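Local coordinates for DNA polymerase sliding clamp (Archaeoglobus fulgidus, PDB 1RWZ), which encircles DNA as a ring of three subunits and probably serves as a moving platform that tethers DNA polymerase and other proteins to the duplex during replication, at residues Arg16-Leu21 and Val47-Pro52; Pro128-Met133 and Leu181-Gly186; Val132-Glu137 and Ala205-Leu210. All coordinates share one frame; numbering follows the deposited sequence.

Contact 1: residues Arg16-Leu21 and Val47-Pro52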
loop_
_atom_site.group_PDB
_atom_site.type_symbol
_atom_site.label_atom_id
_atom_site.label_comp_id
_atom_site.label_asym_id
_atom_site.label_seq_id
_atom_site.Cartn_x
_atom_site.Cartn_y
_atom_site.Cartn_z
ATOM N N ARG A 16 -18.640 1.802 8.509
ATOM C CA ARG A 16 -17.495 1.067 9.035
ATOM C C ARG A 16 -17.531 0.989 10.561
ATOM O O ARG A 16 -17.174 -0.038 11.142
ATOM C CB ARG A 16 -16.184 1.719 8.597
ATOM C CG ARG A 16 -14.947 0.986 9.100
ATOM C CD ARG A 16 -13.669 1.576 8.537
ATOM N NE ARG A 16 -12.488 0.847 8.993
ATOM C CZ ARG A 16 -11.245 1.129 8.616
ATOM N NH1 ARG A 16 -11.020 2.131 7.774
ATOM N NH2 ARG A 16 -10.227 0.410 9.072
ATOM N N ALA A 17 -17.962 2.073 11.202
ATOM C CA ALA A 17 -18.026 2.118 12.661
ATOM C C ALA A 17 -19.019 1.105 13.221
ATOM O O ALA A 17 -18.770 0.496 14.261
ATOM C CB ALA A 17 -18.400 3.523 13.127
ATOM N N ILE A 18 -20.140 0.929 12.529
ATOM C CA ILE A 18 -21.172 -0.000 12.977
ATOM C C ILE A 18 -20.831 -1.454 12.668
ATOM O O ILE A 18 -20.975 -2.322 13.530
ATOM C CB ILE A 18 -22.538 0.330 12.332
ATOM C CG1 ILE A 18 -23.015 1.705 12.807
ATOM C CG2 ILE A 18 -23.572 -0.728 12.704
ATOM C CD1 ILE A 18 -24.279 2.184 12.124
ATOM N N VAL A 19 -20.372 -1.718 11.448
ATOM C CA VAL A 19 -20.051 -3.085 11.051
ATOM C C VAL A 19 -18.883 -3.650 11.858
ATOM O O VAL A 19 -18.664 -4.863 11.892
ATOM C CB VAL A 19 -19.746 -3.173 9.524
ATOM C CG1 VAL A 19 -18.364 -2.630 9.227
ATOM C CG2 VAL A 19 -19.885 -4.616 9.047
ATOM N N ALA A 20 -18.134 -2.772 12.515
ATOM C CA ALA A 20 -17.016 -3.216 13.332
ATOM C C ALA A 20 -17.539 -4.120 14.451
ATOM O O ALA A 20 -16.832 -5.013 14.921
ATOM C CB ALA A 20 -16.291 -2.012 13.929
ATOM N N LEU A 21 -18.782 -3.890 14.865
ATOM C CA LEU A 21 -19.385 -4.677 15.938
ATOM C C LEU A 21 -20.485 -5.643 15.510
ATOM O O LEU A 21 -20.576 -6.744 16.050
ATOM C CB LEU A 21 -19.947 -3.757 17.031
ATOM C CG LEU A 21 -18.975 -2.841 17.779
ATOM C CD1 LEU A 21 -19.719 -2.172 18.932
ATOM C CD2 LEU A 21 -17.788 -3.637 18.302
ATOM N N VAL A 47 -21.941 0.482 20.269
ATOM C CA VAL A 47 -21.683 1.637 19.413
ATOM C C VAL A 47 -22.984 2.422 19.286
ATOM O O VAL A 47 -24.065 1.846 19.155
ATOM C CB VAL A 47 -21.170 1.216 18.005
ATOM C CG1 VAL A 47 -22.218 0.387 17.276
ATOM C CG2 VAL A 47 -20.796 2.468 17.195
ATOM N N ILE A 48 -22.879 3.743 19.362
ATOM C CA ILE A 48 -24.040 4.608 19.259
ATOM C C ILE A 48 -23.676 5.659 18.221
ATOM O O ILE A 48 -22.727 6.415 18.418
ATOM C CB ILE A 48 -24.332 5.319 20.589
ATOM C CG1 ILE A 48 -24.451 4.292 21.724
ATOM C CG2 ILE A 48 -25.612 6.136 20.459
ATOM C CD1 ILE A 48 -24.417 4.911 23.118
ATOM N N VAL A 49 -24.427 5.687 17.125
ATOM C CA VAL A 49 -24.182 6.628 16.039
ATOM C C VAL A 49 -25.297 7.657 15.915
ATOM O O VAL A 49 -26.479 7.318 15.917
ATOM C CB VAL A 49 -24.063 5.898 14.675
ATOM C CG1 VAL A 49 -23.937 6.918 13.545
ATOM C CG2 VAL A 49 -22.862 4.969 14.675
ATOM N N ASP A 50 -24.905 8.920 15.803
ATOM C CA ASP A 50 -25.854 10.003 15.636
ATOM C C ASP A 50 -25.366 10.949 14.549
ATOM O O ASP A 50 -24.249 11.460 14.626
ATOM C CB ASP A 50 -26.029 10.797 16.938
ATOM C CG ASP A 50 -26.899 10.078 17.954
ATOM O OD1 ASP A 50 -26.356 9.583 18.964
ATOM O OD2 ASP A 50 -28.128 10.005 17.737
ATOM N N ILE A 51 -26.192 11.150 13.528
ATOM C CA ILE A 51 -25.870 12.089 12.457
ATOM C C ILE A 51 -27.004 13.109 12.439
ATOM O O ILE A 51 -28.090 12.836 11.924
ATOM C CB ILE A 51 -25.809 11.431 11.062
ATOM C CG1 ILE A 51 -24.866 10.231 11.068
ATOM C CG2 ILE A 51 -25.307 12.464 10.040
ATOM C CD1 ILE A 51 -24.751 9.548 9.702
ATOM N N PRO A 52 -26.775 14.297 13.020
ATOM C CA PRO A 52 -27.805 15.344 13.054
ATOM C C PRO A 52 -28.254 15.685 11.636
ATOM O O PRO A 52 -27.461 15.626 10.695
ATOM C CB PRO A 52 -27.083 16.517 13.719
ATOM C CG PRO A 52 -26.055 15.845 14.580
ATOM C CD PRO A 52 -25.539 14.751 13.681
#

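Contact 2: residues Pro128-Met133 and Leu181-Gly186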
loop_
_atom_site.group_PDB
_atom_site.type_symbol
_atom_site.label_atom_id
_atom_site.label_comp_id
_atom_site.label_asym_id
_atom_site.label_seq_id
_atom_site.Cartn_x
_atom_site.Cartn_y
_atom_site.Cartn_z
ATOM N N PRO A 128 -16.952 10.465 36.620
ATOM C CA PRO A 128 -16.252 11.635 37.156
ATOM C C PRO A 128 -15.184 12.309 36.298
ATOM O O PRO A 128 -14.936 13.502 36.456
ATOM C CB PRO A 128 -15.671 11.107 38.462
ATOM C CG PRO A 128 -15.306 9.707 38.098
ATOM C CD PRO A 128 -16.532 9.241 37.330
ATOM N N ALA A 129 -14.548 11.560 35.405
ATOM C CA ALA A 129 -13.489 12.129 34.573
ATOM C C ALA A 129 -13.910 12.380 33.132
ATOM O O ALA A 129 -14.522 11.524 32.495
ATOM C CB ALA A 129 -12.268 11.218 34.600
ATOM N N LYS A 130 -13.570 13.561 32.625
ATOM C CA LYS A 130 -13.890 13.928 31.250
ATOM C C LYS A 130 -12.608 14.449 30.619
ATOM O O LYS A 130 -12.018 15.415 31.105
ATOM C CB LYS A 130 -14.962 15.018 31.213
ATOM C CG LYS A 130 -15.373 15.397 29.797
ATOM C CD LYS A 130 -16.392 16.524 29.797
ATOM C CE LYS A 130 -16.711 16.960 28.375
ATOM N NZ LYS A 130 -17.668 18.104 28.364
ATOM N N ILE A 131 -12.188 13.802 29.536
ATOM C CA ILE A 131 -10.958 14.159 28.846
ATOM C C ILE A 131 -11.239 14.393 27.368
ATOM O O ILE A 131 -11.808 13.530 26.704
ATOM C CB ILE A 131 -9.913 13.012 28.966
ATOM C CG1 ILE A 131 -9.705 12.633 30.436
ATOM C CG2 ILE A 131 -8.594 13.437 28.350
ATOM C CD1 ILE A 131 -10.405 11.344 30.843
ATOM N N VAL A 132 -10.846 15.557 26.857
ATOM C CA VAL A 132 -11.052 15.870 25.444
ATOM C C VAL A 132 -9.684 16.029 24.786
ATOM O O VAL A 132 -8.842 16.800 25.256
ATOM C CB VAL A 132 -11.880 17.165 25.261
ATOM C CG1 VAL A 132 -12.121 17.425 23.770
ATOM C CG2 VAL A 132 -13.213 17.031 25.982
ATOM N N MET A 133 -9.465 15.283 23.708
ATOM C CA MET A 133 -8.187 15.307 23.004
ATOM C C MET A 133 -8.371 15.000 21.528
ATOM O O MET A 133 -9.487 14.786 21.056
ATOM C CB MET A 133 -7.241 14.264 23.614
ATOM C CG MET A 133 -7.762 12.829 23.509
ATOM S SD MET A 133 -6.720 11.615 24.364
ATOM C CE MET A 133 -5.244 11.737 23.392
ATOM N N LEU A 181 -4.156 18.983 27.071
ATOM C CA LEU A 181 -5.456 18.507 26.602
ATOM C C LEU A 181 -6.332 19.660 26.128
ATOM O O LEU A 181 -6.129 20.802 26.532
ATOM C CB LEU A 181 -6.163 17.756 27.734
ATOM C CG LEU A 181 -5.451 16.479 28.193
ATOM C CD1 LEU A 181 -5.993 16.033 29.543
ATOM C CD2 LEU A 181 -5.641 15.394 27.139
ATOM N N ILE A 182 -7.306 19.356 25.275
ATOM C CA ILE A 182 -8.215 20.381 24.764
ATOM C C ILE A 182 -9.149 20.828 25.887
ATOM O O ILE A 182 -9.419 22.018 26.050
ATOM C CB ILE A 182 -9.033 19.846 23.567
ATOM C CG1 ILE A 182 -8.083 19.481 22.421
ATOM C CG2 ILE A 182 -10.044 20.895 23.107
ATOM C CD1 ILE A 182 -8.755 18.800 21.236
ATOM N N GLU A 183 -9.637 19.860 26.658
ATOM C CA GLU A 183 -10.514 20.119 27.797
ATOM C C GLU A 183 -10.268 18.981 28.784
ATOM O O GLU A 183 -10.074 17.838 28.375
ATOM C CB GLU A 183 -11.988 20.144 27.368
ATOM C CG GLU A 183 -12.954 20.349 28.532
ATOM C CD GLU A 183 -14.413 20.422 28.105
ATOM O OE1 GLU A 183 -15.290 20.330 28.991
ATOM O OE2 GLU A 183 -14.687 20.574 26.893
ATOM N N PHE A 184 -10.263 19.294 30.075
ATOM C CA PHE A 184 -10.008 18.287 31.101
ATOM C C PHE A 184 -10.579 18.769 32.428
ATOM O O PHE A 184 -10.345 19.909 32.824
ATOM C CB PHE A 184 -8.502 18.068 31.232
ATOM C CG PHE A 184 -8.120 17.014 32.229
ATOM C CD1 PHE A 184 -8.594 15.709 32.100
ATOM C CD2 PHE A 184 -7.256 17.315 33.277
ATOM C CE1 PHE A 184 -8.207 14.715 33.002
ATOM C CE2 PHE A 184 -6.863 16.333 34.184
ATOM C CZ PHE A 184 -7.340 15.028 34.046
ATOM N N ASN A 185 -11.308 17.902 33.125
ATOM C CA ASN A 185 -11.912 18.300 34.391
ATOM C C ASN A 185 -11.169 17.805 35.633
ATOM O O ASN A 185 -11.603 18.050 36.758
ATOM C CB ASN A 185 -13.378 17.855 34.420
ATOM C CG ASN A 185 -13.539 16.374 34.687
ATOM O OD1 ASN A 185 -12.635 15.579 34.439
ATOM N ND2 ASN A 185 -14.707 15.993 35.185
ATOM N N GLY A 186 -10.049 17.120 35.425
ATOM C CA GLY A 186 -9.252 16.626 36.537
ATOM C C GLY A 186 -9.891 15.564 37.417
ATOM O O GLY A 186 -9.418 15.318 38.529
#

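Contact 3: residues Val132-Glu137 and Ala205-Leu210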
loop_
_atom_site.group_PDB
_atom_site.type_symbol
_atom_site.label_atom_id
_atom_site.label_comp_id
_atom_site.label_asym_id
_atom_site.label_seq_id
_atom_site.Cartn_x
_atom_site.Cartn_y
_atom_site.Cartn_z
ATOM N N VAL A 132 -10.846 15.557 26.857
ATOM C CA VAL A 132 -11.052 15.870 25.444
ATOM C C VAL A 132 -9.684 16.029 24.786
ATOM O O VAL A 132 -8.842 16.800 25.256
ATOM C CB VAL A 132 -11.880 17.165 25.261
ATOM C CG1 VAL A 132 -12.121 17.425 23.770
ATOM C CG2 VAL A 132 -13.213 17.031 25.982
ATOM N N MET A 133 -9.465 15.283 23.708
ATOM C CA MET A 133 -8.187 15.307 23.004
ATOM C C MET A 133 -8.371 15.000 21.528
ATOM O O MET A 133 -9.487 14.786 21.056
ATOM C CB MET A 133 -7.241 14.264 23.614
ATOM C CG MET A 133 -7.762 12.829 23.509
ATOM S SD MET A 133 -6.720 11.615 24.364
ATOM C CE MET A 133 -5.244 11.737 23.392
ATOM N N ASP A 134 -7.261 14.987 20.798
ATOM C CA ASP A 134 -7.295 14.671 19.378
ATOM C C ASP A 134 -7.377 13.153 19.249
ATOM O O ASP A 134 -6.614 12.438 19.893
ATOM C CB ASP A 134 -6.022 15.160 18.699
ATOM C CG ASP A 134 -6.016 14.870 17.216
ATOM O OD1 ASP A 134 -6.624 15.649 16.457
ATOM O OD2 ASP A 134 -5.417 13.851 16.815
ATOM N N ALA A 135 -8.297 12.668 18.422
ATOM C CA ALA A 135 -8.478 11.229 18.231
ATOM C C ALA A 135 -7.244 10.562 17.630
ATOM O O ALA A 135 -6.961 9.396 17.915
ATOM C CB ALA A 135 -9.692 10.971 17.350
ATOM N N GLY A 136 -6.511 11.303 16.801
ATOM C CA GLY A 136 -5.315 10.751 16.186
ATOM C C GLY A 136 -4.232 10.479 17.210
ATOM O O GLY A 136 -3.503 9.486 17.115
ATOM N N GLU A 137 -4.120 11.368 18.192
ATOM C CA GLU A 137 -3.133 11.226 19.251
ATOM C C GLU A 137 -3.493 10.007 20.102
ATOM O O GLU A 137 -2.619 9.233 20.500
ATOM C CB GLU A 137 -3.114 12.482 20.120
ATOM C CG GLU A 137 -2.063 12.483 21.214
ATOM C CD GLU A 137 -0.636 12.493 20.679
ATOM O OE1 GLU A 137 -0.443 12.562 19.445
ATOM O OE2 GLU A 137 0.298 12.435 21.501
ATOM N N ALA A 205 -11.223 6.680 13.076
ATOM C CA ALA A 205 -10.800 8.016 13.492
ATOM C C ALA A 205 -9.383 8.362 13.056
ATOM O O ALA A 205 -8.591 7.489 12.709
ATOM C CB ALA A 205 -10.917 8.146 15.009
ATOM N N GLY A 206 -9.065 9.652 13.085
ATOM C CA GLY A 206 -7.738 10.086 12.697
ATOM C C GLY A 206 -7.421 11.468 13.228
ATOM O O GLY A 206 -8.225 12.065 13.944
ATOM N N SER A 207 -6.240 11.973 12.889
ATOM C CA SER A 207 -5.837 13.299 13.336
ATOM C C SER A 207 -6.900 14.283 12.885
ATOM O O SER A 207 -7.411 14.178 11.772
ATOM C CB SER A 207 -4.487 13.684 12.726
ATOM O OG SER A 207 -3.469 12.808 13.169
ATOM N N GLY A 208 -7.247 15.228 13.749
ATOM C CA GLY A 208 -8.252 16.204 13.372
ATOM C C GLY A 208 -9.644 15.893 13.884
ATOM O O GLY A 208 -10.512 16.768 13.897
ATOM N N ASP A 209 -9.876 14.645 14.284
ATOM C CA ASP A 209 -11.181 14.258 14.820
ATOM C C ASP A 209 -11.130 14.464 16.328
ATOM O O ASP A 209 -10.091 14.255 16.952
ATOM C CB ASP A 209 -11.490 12.788 14.506
ATOM C CG ASP A 209 -11.708 12.537 13.021
ATOM O OD1 ASP A 209 -12.403 13.350 12.378
ATOM O OD2 ASP A 209 -11.200 11.519 12.500
ATOM N N LEU A 210 -12.244 14.882 16.920
ATOM C CA LEU A 210 -12.275 15.117 18.358
ATOM C C LEU A 210 -12.689 13.855 19.103
ATOM O O LEU A 210 -13.524 13.087 18.627
ATOM C CB LEU A 210 -13.263 16.239 18.699
ATOM C CG LEU A 210 -13.148 16.841 20.101
ATOM C CD1 LEU A 210 -11.861 17.666 20.193
ATOM C CD2 LEU A 210 -14.361 17.724 20.394
HETATM O O HOH W 1 -2.957 14.038 15.815
#

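Contact 1: residues Arg16-Leu21 and Val47-Pro52
Ile18 turns CG1 anti to its carbonyl carbon (chi1 -64°), and Val49 places CG2 anti to its own carbonyl carbon. These branches meet between helix 8-19 and strand 45-52, where Ile18 CG1 lies 3.8 Å from Val49 CG2. The two side chains cross at about a right angle, and Ile18 CD1 lies 4.0 Å from Val49 CG2. The CD1 methyl of Leu21 comes down on Val47, 3.8 Å from CB and 3.7 Å from the backbone N. Here the two side chains run antiparallel as they pass. Val47 CG2 lies 4.1 Å from Ala17 O, a carbonyl that accepts a hydrogen bond from Tyr236 OH. Ala17 directs only a methyl at the strand, a small residue suited to the side of a helix that must lie close to a sheet.

No hydrogen bond joins the two segments: the facing side chains are apolar, and the strand's backbone groups pair with its sheet neighbours, Val47 and Val49 with Ala38 and Ser36, Ile48 and Asp50 with Glu235 and Lys233. Alternation along the strand sends Val47 and Val49 to the helix and Ile48 to the other face. Valine, branched at CB, suits this extended backbone and gives the helix a short, broad apolar surface. The arrangement is that of a helix packed on an antiparallel sheet, the layered alpha/beta build of PCNA domains, in which helices line the central hole and sheets form the outer wall.

Contact 2: residues Pro128-Met133 and Leu181-Gly186
Asn185 OD1 is gripped by two backbone N-H groups: Lys130 N across the contact, at 2.9 Å, and Gly187 N a little farther along its own chain. The bond from Lys130 is fairly straight (164° at the hydrogen), although the donor stands well above the carbonyl plane. The amide of Asn185 works in both directions, since its ND2 donates to Pro128 O at 2.8 Å. Its chi1 of 77° sets CG between the backbone N and carbonyl carbon, and asparagine suits the place because one flat group can accept from and donate to a strand, much as a peptide would. Its own backbone N donates to Lys130 O, so main chain and side chain together carry the hydrogen bonding past the end of strand 183-184.

Farther along, Val132 forms the hydrogen-bonded pair with Glu183, Val132 N reaching Glu183 O at 2.8 Å. Val132 O receives Ile182 N at 3.0 Å and, weakly, Glu183 N at 3.5 Å; two residues thus face one, a classic beta bulge.

On one face, Ile131 CG1 meets the edge of the Phe184 ring, 3.6 Å from CE1, the side chains lying side by side and pointing the same way. Ile131 CG2 turns instead to Leu181, 3.7 Å from CD2. On the other face, Val132 CG2 packs on Glu183 CB, and the fully extended Lys130 brings NZ 3.3 Å from Glu183 OE1, a salt bridge whose hydrogen bond is weak, at an exposed site.

Strand 129-134 bonds along its other side to strand 210-215, through Ala129, Ile131 and Met133. Strand 183-184 is an outermost strand of the sheet within this chain, while Phe184 touches Ser156 of strand 151-157, and Leu181 and Met133 reach Met176 and Phe174 of strand 170-176.

Contact 3: residues Val132-Glu137 and Ala205-Leu210
Asp134 meets Gly208 where strand 129-134 gives way to helix 135-146, and it is the N-cap of that helix; the partner loop makes a type II turn from Gly206 to Asp209. The polar contacts centre on the Asp134 carboxylate, whose CG stands anti to the backbone N (chi1 -179°). OD1 uses its syn lone pair to accept Gly208 N at 2.8 Å. OD2 caps the helix, taking Glu137 N at 3.1 Å on its anti lone pair and Gly136 N more weakly. The first-turn N-H groups should favour the negative charge of the aspartate. Between the backbones, Ala135 N donates almost straight to Asp209 O, 2.8 Å away at 172°. Within the loop, Asp209 OD2 accepts from Gly206 N and so braces the turn, and Gly208 takes the positive phi that glycine readily adopts there.

Close backbone approach is a second kind of contact: Gly136 brings its CA 3.6 Å from Ser207 N, and glycine suits the place because a CB here would collide with Ser207 OG.

There are two apolar contacts. Ala135 CB rests 3.9 Å from Ala205 CB, and both small side chains touch Phe225 of strand 221-227. Leu210, whose CB points away, brings CD1 to 3.6 Å from Val132 CG1, the two side chains crossing at a slant.

In the assembly, the contact borders a second subunit, where Glu137 packs on Ser103 of that subunit.

Water completes the polar set: one molecule donates to Asp134 OD2 at 2.7 Å and is hydrogen-bonded to Ser207 OG at 3.0 Å.

Contact 1 is the buried one, its centre about 5 Å from the chain's centre, and its side-chain chemistry is apolar, a helix packed on a sheet with no hydrogen bond between the segments. Contacts 2 and 3 are partly exposed, belong to the C-terminal domain and rely on hydrogen bonds: strand pairing extended by an amide in contact 2, a capped helix start bound to a turn in contact 3. These two share Val132 and Met133 on strand 129-134 and touch directly, Ile182 CD1 lying 3.5 Å from Leu210 CD1. Contact 1 stands apart, its centre about 23 Å from that of contact 2 and 17 Å from that of contact 3, yet all three reach the same long antiparallel sheet.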